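Local coordinates for fimbrial subunit type 1 (PDB 3UXF), which serves as the major structural subunit of the type 1 fimbriae on the cell wall of this Gram-positive oral bacterium, at residues A[224-229]-A[270-275]. Residues are numbered along the deposited sequence; the frame is centred on the assembly and turned at random.
Sequences EVVDRL and WATIQL
V225 and I273, and after them D227 and A271, are the hydrogen-bonded pairs of an antiparallel ladder inside a beta-sandwich domain of this pilin, and the ladder illustrates how one ladder gives the two faces of a sheet different tasks. Each pair exchanges two backbone bonds, the shorter being I273 N to V225 O (2.8 Å) in the first and D227 N to A271 O (2.7 Å) in the second. In the non-hydrogen-bonded pairs, E224, V226 and R228 meet Q274, T272 and W270 on the opposite face. There the aliphatic part of R228 runs alongside the indole, its CG 4.0 Å from the centroid of the six-membered ring of W270 in a CH-pi contact over the face. V226 comes to the edge of the same ring, CG1 lying 3.8 Å from CE3 of W270; with CG1 anti to the backbone N (chi1 -179°), the other methyl, CG2, is left beside T272 OG1. Further out, W330 covers this face, meeting the W270 ring and hydrogen-bonding T272 OG1 through NE1, while the guanidinium of R228 reaches the carbonyl of T339. V225, D227 and I273 instead face strand 295-302 of the other sheet. D227 OD2 is hydrogen-bonded to K187 NZ, and N316 is close by, consistent with the lysine, asparagine and acid of pilin isopeptide bonds. At the far end E224 and Q274 lie side by side, and a salt bridge to R222 holds E224 OE1. The other oxygen, OE2, accepts a nearly straight bond from Q274 NE2 (3.0 Å), which arrives from above the carboxylate plane, 57° out of it.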
# COMPACT_ATOMS: atom_id res chain seq x y z
N GLU A 224 -2.65 -4.12 -14.85
CA GLU A 224 -1.37 -3.43 -14.73
C GLU A 224 -1.16 -2.93 -13.31
O GLU A 224 -2.07 -2.39 -12.68
CB GLU A 224 -1.29 -2.27 -15.72
CG GLU A 224 -1.29 -2.72 -17.18
CD GLU A 224 -1.45 -1.58 -18.16
OE1 GLU A 224 -1.35 -0.41 -17.75
OE2 GLU A 224 -1.68 -1.86 -19.35
N VAL A 225 0.06 -3.13 -12.81
CA VAL A 225 0.46 -2.62 -11.51
C VAL A 225 1.47 -1.52 -11.80
O VAL A 225 2.50 -1.76 -12.42
CB VAL A 225 1.11 -3.72 -10.66
CG1 VAL A 225 1.61 -3.14 -9.34
CG2 VAL A 225 0.12 -4.84 -10.41
N VAL A 226 1.14 -0.30 -11.38
CA VAL A 226 1.97 0.86 -11.71
C VAL A 226 2.65 1.35 -10.48
O VAL A 226 2.03 1.50 -9.42
CB VAL A 226 1.10 1.99 -12.30
CG1 VAL A 226 1.99 3.21 -12.67
CG2 VAL A 226 0.36 1.47 -13.56
N ASP A 227 3.96 1.61 -10.58
CA ASP A 227 4.67 2.14 -9.45
C ASP A 227 5.17 3.54 -9.81
O ASP A 227 5.84 3.76 -10.83
CB ASP A 227 5.84 1.25 -9.08
CG ASP A 227 6.43 1.65 -7.78
OD1 ASP A 227 6.98 2.77 -7.66
OD2 ASP A 227 6.33 0.84 -6.86
N ARG A 228 4.83 4.50 -8.95
CA ARG A 228 5.36 5.85 -9.08
C ARG A 228 6.69 5.91 -8.36
O ARG A 228 6.75 5.88 -7.13
CB ARG A 228 4.39 6.89 -8.53
CG ARG A 228 4.90 8.32 -8.78
CD ARG A 228 3.92 9.35 -8.25
NE ARG A 228 3.98 9.40 -6.80
CZ ARG A 228 3.24 10.21 -6.06
NH1 ARG A 228 2.37 11.02 -6.66
NH2 ARG A 228 3.36 10.22 -4.74
N LEU A 229 7.77 6.03 -9.13
CA LEU A 229 9.13 5.91 -8.59
C LEU A 229 9.75 7.26 -8.35
O LEU A 229 9.77 8.12 -9.22
CB LEU A 229 10.04 5.22 -9.61
CG LEU A 229 9.75 3.74 -9.91
CD1 LEU A 229 10.48 3.27 -11.15
CD2 LEU A 229 10.17 2.92 -8.68
N TRP A 270 8.38 6.10 -13.69
CA TRP A 270 7.22 5.22 -13.69
C TRP A 270 7.60 3.81 -14.12
O TRP A 270 8.43 3.61 -15.01
CB TRP A 270 6.14 5.75 -14.65
CG TRP A 270 5.65 7.06 -14.27
CD1 TRP A 270 6.09 8.28 -14.74
CD2 TRP A 270 4.60 7.34 -13.34
NE1 TRP A 270 5.37 9.28 -14.15
CE2 TRP A 270 4.45 8.75 -13.29
CE3 TRP A 270 3.76 6.55 -12.54
CZ2 TRP A 270 3.51 9.38 -12.48
CZ3 TRP A 270 2.80 7.20 -11.74
CH2 TRP A 270 2.70 8.60 -11.71
N ALA A 271 7.03 2.80 -13.44
CA ALA A 271 7.27 1.41 -13.81
C ALA A 271 5.92 0.72 -13.80
O ALA A 271 5.21 0.79 -12.81
CB ALA A 271 8.17 0.74 -12.79
N THR A 272 5.58 0.05 -14.89
CA THR A 272 4.33 -0.69 -14.96
C THR A 272 4.65 -2.16 -15.19
O THR A 272 5.43 -2.51 -16.10
CB THR A 272 3.49 -0.22 -16.16
OG1 THR A 272 3.17 1.16 -15.98
CG2 THR A 272 2.17 -1.00 -16.24
N ILE A 273 4.06 -3.03 -14.38
CA ILE A 273 4.05 -4.46 -14.67
C ILE A 273 2.72 -4.73 -15.35
O ILE A 273 1.66 -4.52 -14.76
CB ILE A 273 4.22 -5.32 -13.39
CG1 ILE A 273 5.60 -5.15 -12.78
CG2 ILE A 273 3.90 -6.80 -13.68
CD1 ILE A 273 6.73 -5.70 -13.57
N GLN A 274 2.79 -5.12 -16.61
CA GLN A 274 1.60 -5.33 -17.43
C GLN A 274 1.48 -6.81 -17.73
O GLN A 274 2.36 -7.39 -18.34
CB GLN A 274 1.75 -4.51 -18.71
CG GLN A 274 0.62 -4.65 -19.75
CD GLN A 274 1.03 -3.95 -21.05
OE1 GLN A 274 1.82 -4.49 -21.82
NE2 GLN A 274 0.55 -2.71 -21.24
N LEU A 275 0.40 -7.44 -17.25
CA LEU A 275 0.22 -8.86 -17.55
C LEU A 275 -0.07 -9.02 -19.06
O LEU A 275 -0.81 -8.22 -19.65
CB LEU A 275 -0.93 -9.39 -16.71
CG LEU A 275 -0.65 -10.18 -15.43
CD1 LEU A 275 0.70 -9.99 -14.71
CD2 LEU A 275 -1.83 -10.30 -14.48